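Local coordinates for Sts-2 protein (PDB 3D4I), which has an acid-dependent phosphatase activity, residing in the 2H-phosphatase domain described here, and, as a full-length protein, probably interferes with CBL-mediated down-regulation of receptor tyrosine kinases, at residues G11-R16 against I196-S201; R120-I125 against A180-Q185. All blocks are in the same frame, centred on the assembly; numbering follows the deposited sequence.

Contacts 1 and 2 illustrate how a central sheet and one of its covering helices can share a core. Their centres lie about 12 Å apart, and along the chain contact 2 is nested inside contact 1, the order being 11-16, 120-125, 180-185 and 196-201. Contact 1 joins two inner strands; contact 2 ties the exit of the edge strand 119-121 to helix 172-187, which leads into strand 196-201. They meet directly: Ser201 OG lies 2.7 Å from Ile125 O, a probable hydrogen bond, and Met183 CE rests on both Ile12 and Ile199. In this histidine phosphatase fold the helix packs over the start and middle of the two strands, while the loop at Ile125 reaches their C-terminal ends, where the family's characteristic histidines follow.

Contact 1 (G11-R16 against I196-S201); sequences GILVIR and ITLIVS. Unlike the reference sequence in segment 11-16: Ile15 (reference Val).
Leu13 and Leu198 run alongside each other on one face of the sheet, with Leu13 CD2 4.0 Å from Leu198 CD2. That one Leu198 methyl also meets Ile15 CD1, at 4.1 Å, and so serves two residues of strand 11-16. Further back, Leu13 CB rests 3.8 Å from Ile196 CG2. On the other face Ile12 has CG1 beside its backbone N (chi1 -78°), and a second bend, chi2 -84°, places CD1 3.7 Å from Thr197 CB; its CG2 branch meets Ile199 CG1 at 3.9 Å. Val14 reaches the same side chain nearer its root, CG2 4.0 Å from Ile199 CB, so that Ile199 packs against two branched neighbours of strand 11-16. Five backbone hydrogen bonds, running alternately from Thr197 N to Gly11 O through to Ser201 N to Ile15 O, hold the strands parallel and in register. Both lead into family signatures: Arg16 opens the RHG motif, and a second conserved histidine directly follows Ser201. Strand 89-94 flanks 196-201, contributing Val89 and Val92 against Leu198, strand 236-241 runs antiparallel beside 11-16, and helix 172-187 covers the Ile12 and Ile199 face with Ile186 and Ile187.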
ATOM      1  N   GLY A  11      16.079  21.200  -9.284  1.00 22.71           N
ATOM      2  CA  GLY A  11      14.666  20.806  -9.260  1.00 21.13           C
ATOM      3  C   GLY A  11      14.004  21.014  -7.909  1.00 20.51           C
ATOM      4  O   GLY A  11      14.664  20.940  -6.860  1.00 20.26           O
ATOM      5  N   ILE A  12      12.700  21.278  -7.942  1.00 19.97           N
ATOM      6  CA  ILE A  12      11.868  21.364  -6.735  1.00 18.82           C
ATOM      7  C   ILE A  12      10.686  20.417  -6.968  1.00 18.89           C
ATOM      8  O   ILE A  12       9.945  20.579  -7.935  1.00 18.85           O
ATOM      9  CB  ILE A  12      11.363  22.793  -6.480  1.00 20.33           C
ATOM     10  CG1 ILE A  12      12.477  23.662  -5.867  1.00 19.30           C
ATOM     11  CG2 ILE A  12      10.097  22.799  -5.558  1.00 18.87           C
ATOM     12  CD1 ILE A  12      12.593  23.503  -4.371  1.00 23.42           C
ATOM     13  N   LEU A  13      10.557  19.410  -6.104  1.00 17.36           N
ATOM     14  CA  LEU A  13       9.558  18.358  -6.280  1.00 16.00           C
ATOM     15  C   LEU A  13       8.650  18.406  -5.069  1.00 15.71           C
ATOM     16  O   LEU A  13       9.055  18.071  -3.950  1.00 14.99           O
ATOM     17  CB  LEU A  13      10.220  16.976  -6.421  1.00 16.59           C
ATOM     18  CG  LEU A  13       9.269  15.781  -6.636  1.00 14.52           C
ATOM     19  CD1 LEU A  13       8.442  15.929  -7.918  1.00 17.19           C
ATOM     20  CD2 LEU A  13      10.114  14.488  -6.670  1.00 16.07           C
ATOM     21  N   VAL A  14       7.431  18.874  -5.305  1.00 14.73           N
ATOM     22  CA  VAL A  14       6.474  19.072  -4.236  1.00 15.43           C
ATOM     23  C   VAL A  14       5.638  17.816  -4.221  1.00 15.66           C
ATOM     24  O   VAL A  14       5.154  17.386  -5.271  1.00 15.33           O
ATOM     25  CB  VAL A  14       5.574  20.292  -4.472  1.00 15.85           C
ATOM     26  CG1 VAL A  14       4.624  20.475  -3.275  1.00 15.40           C
ATOM     27  CG2 VAL A  14       6.437  21.569  -4.653  1.00 17.03           C
ATOM     28  N   ILE A  15       5.518  17.238  -3.030  1.00 15.61           N
ATOM     29  CA  ILE A  15       4.960  15.909  -2.821  1.00 15.01           C
ATOM     30  C   ILE A  15       3.915  15.965  -1.701  1.00 15.53           C
ATOM     31  O   ILE A  15       4.220  16.405  -0.572  1.00 16.16           O
ATOM     32  CB  ILE A  15       6.087  14.902  -2.424  1.00 15.08           C
ATOM     33  CG1 ILE A  15       7.170  14.847  -3.524  1.00 14.52           C
ATOM     34  CG2 ILE A  15       5.519  13.456  -2.256  1.00 14.45           C
ATOM     35  CD1 ILE A  15       8.403  14.068  -3.148  1.00 15.66           C
ATOM     36  N   ARG A  16       2.713  15.461  -1.993  1.00 15.63           N
ATOM     37  CA  ARG A  16       1.674  15.351  -0.981  1.00 15.84           C
ATOM     38  C   ARG A  16       1.924  14.151  -0.061  1.00 15.13           C
ATOM     39  O   ARG A  16       2.400  13.091  -0.495  1.00 14.98           O
ATOM     40  CB  ARG A  16       0.272  15.272  -1.606  1.00 16.17           C
ATOM     41  CG  ARG A  16      -0.860  15.526  -0.578  1.00 20.18           C
ATOM     42  CD  ARG A  16      -2.031  14.576  -0.934  1.00 27.83           C
ATOM     43  NE  ARG A  16      -3.262  14.770  -0.165  1.00 24.94           N
ATOM     44  CZ  ARG A  16      -3.778  13.862   0.651  1.00 29.71           C
ATOM     45  NH1 ARG A  16      -3.166  12.664   0.866  1.00 23.59           N
ATOM     46  NH2 ARG A  16      -4.925  14.164   1.269  1.00 32.25           N
ATOM     47  N   ILE A 196      17.752  17.814  -6.804  1.00 22.83           N
ATOM     48  CA  ILE A 196      16.350  18.017  -6.459  1.00 21.85           C
ATOM     49  C   ILE A 196      16.143  18.227  -4.966  1.00 20.78           C
ATOM     50  O   ILE A 196      16.638  17.462  -4.146  1.00 20.67           O
ATOM     51  CB  ILE A 196      15.473  16.826  -6.942  1.00 21.85           C
ATOM     52  CG1 ILE A 196      15.648  16.596  -8.452  1.00 22.91           C
ATOM     53  CG2 ILE A 196      13.977  17.023  -6.543  1.00 21.97           C
ATOM     54  CD1 ILE A 196      14.865  15.387  -8.991  1.00 22.61           C
ATOM     55  N   THR A 197      15.389  19.267  -4.629  1.00 20.31           N
ATOM     56  CA  THR A 197      14.912  19.483  -3.277  1.00 18.91           C
ATOM     57  C   THR A 197      13.473  18.968  -3.149  1.00 18.50           C
ATOM     58  O   THR A 197      12.600  19.330  -3.939  1.00 17.36           O
ATOM     59  CB  THR A 197      14.932  20.987  -2.923  1.00 19.67           C
ATOM     60  OG1 THR A 197      16.287  21.450  -2.950  1.00 19.82           O
ATOM     61  CG2 THR A 197      14.332  21.241  -1.522  1.00 18.88           C
ATOM     62  N   LEU A 198      13.222  18.143  -2.131  1.00 18.01           N
ATOM     63  CA  LEU A 198      11.840  17.677  -1.883  1.00 17.42           C
ATOM     64  C   LEU A 198      11.108  18.625  -0.944  1.00 16.09           C
ATOM     65  O   LEU A 198      11.678  19.080   0.043  1.00 16.37           O
ATOM     66  CB  LEU A 198      11.854  16.250  -1.325  1.00 17.18           C
ATOM     67  CG  LEU A 198      12.720  15.166  -2.018  1.00 17.99           C
ATOM     68  CD1 LEU A 198      12.493  13.807  -1.342  1.00 18.69           C
ATOM     69  CD2 LEU A 198      12.422  15.041  -3.492  1.00 16.47           C
ATOM     70  N   ILE A 199       9.857  18.938  -1.276  1.00 14.99           N
ATOM     71  CA  ILE A 199       8.991  19.752  -0.459  1.00 15.35           C
ATOM     72  C   ILE A 199       7.813  18.833  -0.111  1.00 14.89           C
ATOM     73  O   ILE A 199       6.921  18.629  -0.923  1.00 14.95           O
ATOM     74  CB  ILE A 199       8.469  21.022  -1.224  1.00 14.85           C
ATOM     75  CG1 ILE A 199       9.629  21.906  -1.762  1.00 17.28           C
ATOM     76  CG2 ILE A 199       7.485  21.831  -0.370  1.00 17.43           C
ATOM     77  CD1 ILE A 199      10.588  22.437  -0.730  1.00 17.78           C
ATOM     78  N   VAL A 200       7.833  18.261   1.089  1.00 14.72           N
ATOM     79  CA  VAL A 200       6.845  17.245   1.456  1.00 14.44           C
ATOM     80  C   VAL A 200       5.786  17.922   2.302  1.00 15.64           C
ATOM     81  O   VAL A 200       6.057  18.349   3.436  1.00 15.81           O
ATOM     82  CB  VAL A 200       7.475  16.095   2.261  1.00 14.68           C
ATOM     83  CG1 VAL A 200       6.394  15.014   2.566  1.00 14.34           C
ATOM     84  CG2 VAL A 200       8.667  15.481   1.484  1.00 14.67           C
ATOM     85  N   SER A 201       4.588  18.036   1.748  1.00 16.04           N
ATOM     86  CA  SER A 201       3.603  18.970   2.294  1.00 16.53           C
ATOM     87  C   SER A 201       2.198  18.472   1.984  1.00 16.71           C
ATOM     88  O   SER A 201       1.964  17.248   1.916  1.00 16.43           O
ATOM     89  CB  SER A 201       3.883  20.381   1.724  1.00 16.18           C
ATOM     90  OG  SER A 201       3.032  21.362   2.300  1.00 19.05           O
TER

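Contact 2 (R120-I125 against A180-Q185); sequences RVEPGI and AVSMGQ
Gly124 and Ser182 bring the backbones together, their CA atoms 5.5 Å apart, where the short 3-10 turn that follows strand 119-121 meets helix 172-187. Ser182 turns its hydroxyl into this gap: OG, anti to its own carbonyl carbon, sits 3.3 Å from Gly124 CA, so close that a side chain on Gly124 would collide with it. The hydroxyl is hydrogen-bonded within its helix to Arg178 O, and Arg178 NH1 in turn binds Gly124 O, so the same helical turn also holds the loop by its carbonyl. Glu122 shapes that loop. Its CG is anti to the backbone N, but a bend at chi2, 51°, swings CD round, and OE2 accepts Gly124 N at 2.8 Å through its anti lone pair, while Ile125 N bonds to Glu122 O. In the three-layer alpha/beta/alpha fold of the histidine phosphatases, this is the point where an edge strand gives way to a loop beneath a covering helix. The buried carboxylate is gripped further by Leu161 N on OE2, and by Tyr157 OH and Ala160 N on OE1. An alanine in place of Glu122 would probably leave Gly124 N and the amides of Ala160 and Leu161 without their acceptor, and free the turn to shift. Gln185 comes from the helix towards the same carboxylate, its NE2 4.4 Å from Glu122 OE1, and makes a weak hydrogen bond to Arg158 O. Deeper in, Ile125 CG2 packs loosely against Met183 SD, at 4.4 Å, and lies 4.5 Å from Ser182 CB.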
ATOM      1  N   ARG A 120      14.336  19.177   7.035  1.00 22.07           N
ATOM      2  CA  ARG A 120      14.181  20.551   7.473  1.00 22.17           C
ATOM      3  C   ARG A 120      12.714  20.858   7.673  1.00 22.25           C
ATOM      4  O   ARG A 120      11.960  20.947   6.702  1.00 20.76           O
ATOM      5  CB  ARG A 120      14.795  21.496   6.450  1.00 22.58           C
ATOM      6  CG  ARG A 120      16.306  21.493   6.551  1.00 25.17           C
ATOM      7  CD  ARG A 120      16.967  21.712   5.219  1.00 32.06           C
ATOM      8  NE  ARG A 120      18.401  21.922   5.395  1.00 33.80           N
ATOM      9  CZ  ARG A 120      19.242  22.212   4.413  1.00 36.83           C
ATOM     10  NH1 ARG A 120      18.803  22.312   3.169  1.00 38.70           N
ATOM     11  NH2 ARG A 120      20.527  22.405   4.684  1.00 38.16           N
ATOM     12  N   VAL A 121      12.314  21.017   8.931  1.00 21.25           N
ATOM     13  CA  VAL A 121      10.903  21.261   9.209  1.00 21.22           C
ATOM     14  C   VAL A 121      10.603  22.740   9.004  1.00 21.51           C
ATOM     15  O   VAL A 121      11.199  23.619   9.657  1.00 21.38           O
ATOM     16  CB  VAL A 121      10.467  20.755  10.609  1.00 21.18           C
ATOM     17  CG1 VAL A 121       8.974  21.062  10.866  1.00 20.33           C
ATOM     18  CG2 VAL A 121      10.714  19.268  10.741  1.00 21.40           C
ATOM     19  N   GLU A 122       9.698  22.994   8.067  1.00 20.77           N
ATOM     20  CA  GLU A 122       9.336  24.345   7.662  1.00 20.83           C
ATOM     21  C   GLU A 122       7.848  24.588   7.876  1.00 20.06           C
ATOM     22  O   GLU A 122       7.032  24.227   7.034  1.00 20.31           O
ATOM     23  CB  GLU A 122       9.712  24.598   6.188  1.00 20.06           C
ATOM     24  CG  GLU A 122       9.368  26.032   5.667  1.00 21.13           C
ATOM     25  CD  GLU A 122       9.911  27.143   6.575  1.00 21.89           C
ATOM     26  OE1 GLU A 122      11.138  27.262   6.655  1.00 21.10           O
ATOM     27  OE2 GLU A 122       9.111  27.889   7.204  1.00 21.31           O
ATOM     28  N   PRO A 123       7.477  25.195   9.009  1.00 20.36           N
ATOM     29  CA  PRO A 123       6.075  25.599   9.164  1.00 20.48           C
ATOM     30  C   PRO A 123       5.526  26.526   8.089  1.00 20.21           C
ATOM     31  O   PRO A 123       4.319  26.595   7.926  1.00 20.99           O
ATOM     32  CB  PRO A 123       6.060  26.292  10.533  1.00 20.13           C
ATOM     33  CG  PRO A 123       7.154  25.614  11.265  1.00 20.07           C
ATOM     34  CD  PRO A 123       8.247  25.461  10.239  1.00 20.27           C
ATOM     35  N   GLY A 124       6.384  27.229   7.358  1.00 19.53           N
ATOM     36  CA  GLY A 124       5.917  28.075   6.258  1.00 18.78           C
ATOM     37  C   GLY A 124       5.268  27.301   5.110  1.00 19.29           C
ATOM     38  O   GLY A 124       4.601  27.901   4.261  1.00 17.62           O
ATOM     39  N   ILE A 125       5.430  25.977   5.098  1.00 18.70           N
ATOM     40  CA  ILE A 125       4.727  25.133   4.112  1.00 19.49           C
ATOM     41  C   ILE A 125       3.667  24.236   4.762  1.00 19.75           C
ATOM     42  O   ILE A 125       3.224  23.263   4.160  1.00 17.98           O
ATOM     43  CB  ILE A 125       5.712  24.292   3.194  1.00 19.59           C
ATOM     44  CG1 ILE A 125       6.503  23.252   4.014  1.00 20.39           C
ATOM     45  CG2 ILE A 125       6.609  25.257   2.379  1.00 20.95           C
ATOM     46  CD1 ILE A 125       7.551  22.385   3.208  1.00 19.17           C
ATOM     47  N   ALA A 180       4.936  31.825  -0.544  1.00 20.84           N
ATOM     48  CA  ALA A 180       5.865  32.482  -1.460  1.00 21.04           C
ATOM     49  C   ALA A 180       7.167  32.823  -0.752  1.00 21.19           C
ATOM     50  O   ALA A 180       8.259  32.532  -1.257  1.00 21.66           O
ATOM     51  CB  ALA A 180       5.223  33.746  -2.088  1.00 21.44           C
ATOM     52  N   VAL A 181       7.054  33.428   0.425  1.00 20.96           N
ATOM     53  CA  VAL A 181       8.222  33.868   1.186  1.00 21.24           C
ATOM     54  C   VAL A 181       9.087  32.678   1.607  1.00 20.81           C
ATOM     55  O   VAL A 181      10.319  32.734   1.528  1.00 19.34           O
ATOM     56  CB  VAL A 181       7.775  34.715   2.403  1.00 21.48           C
ATOM     57  CG1 VAL A 181       8.906  34.918   3.388  1.00 21.96           C
ATOM     58  CG2 VAL A 181       7.202  36.059   1.908  1.00 22.47           C
ATOM     59  N   SER A 182       8.432  31.589   2.017  1.00 20.62           N
ATOM     60  CA  SER A 182       9.136  30.379   2.433  1.00 21.12           C
ATOM     61  C   SER A 182       9.866  29.738   1.274  1.00 20.94           C
ATOM     62  O   SER A 182      11.007  29.323   1.429  1.00 21.06           O
ATOM     63  CB  SER A 182       8.170  29.382   3.097  1.00 21.42           C
ATOM     64  OG  SER A 182       7.487  30.026   4.161  1.00 23.53           O
ATOM     65  N   MET A 183       9.199  29.634   0.121  1.00 21.72           N
ATOM     66  CA  MET A 183       9.821  29.090  -1.079  1.00 21.97           C
ATOM     67  C   MET A 183      11.002  29.965  -1.507  1.00 22.76           C
ATOM     68  O   MET A 183      12.036  29.441  -1.913  1.00 22.32           O
ATOM     69  CB  MET A 183       8.814  28.954  -2.219  1.00 22.39           C
ATOM     70  CG  MET A 183       7.804  27.769  -2.041  1.00 20.68           C
ATOM     71  SD  MET A 183       8.571  26.215  -1.486  1.00 22.04           S
ATOM     72  CE  MET A 183       9.507  25.710  -2.914  1.00 22.57           C
ATOM     73  N   GLY A 184      10.838  31.287  -1.406  1.00 23.51           N
ATOM     74  CA  GLY A 184      11.963  32.220  -1.595  1.00 25.27           C
ATOM     75  C   GLY A 184      13.183  31.881  -0.762  1.00 26.28           C
ATOM     76  O   GLY A 184      14.307  31.833  -1.285  1.00 26.70           O
ATOM     77  N   GLN A 185      12.983  31.660   0.540  1.00 27.39           N
ATOM     78  CA  GLN A 185      14.083  31.299   1.442  1.00 28.86           C
ATOM     79  C   GLN A 185      14.661  29.923   1.115  1.00 28.72           C
ATOM     80  O   GLN A 185      15.875  29.726   1.148  1.00 28.58           O
ATOM     81  CB  GLN A 185      13.650  31.380   2.911  1.00 28.91           C
ATOM     82  CG  GLN A 185      14.619  30.734   3.900  1.00 31.34           C
ATOM     83  CD  GLN A 185      14.361  31.126   5.369  1.00 31.33           C
ATOM     84  OE1 GLN A 185      14.150  32.300   5.684  1.00 34.90           O
ATOM     85  NE2 GLN A 185      14.400  30.134   6.267  1.00 33.72           N
TER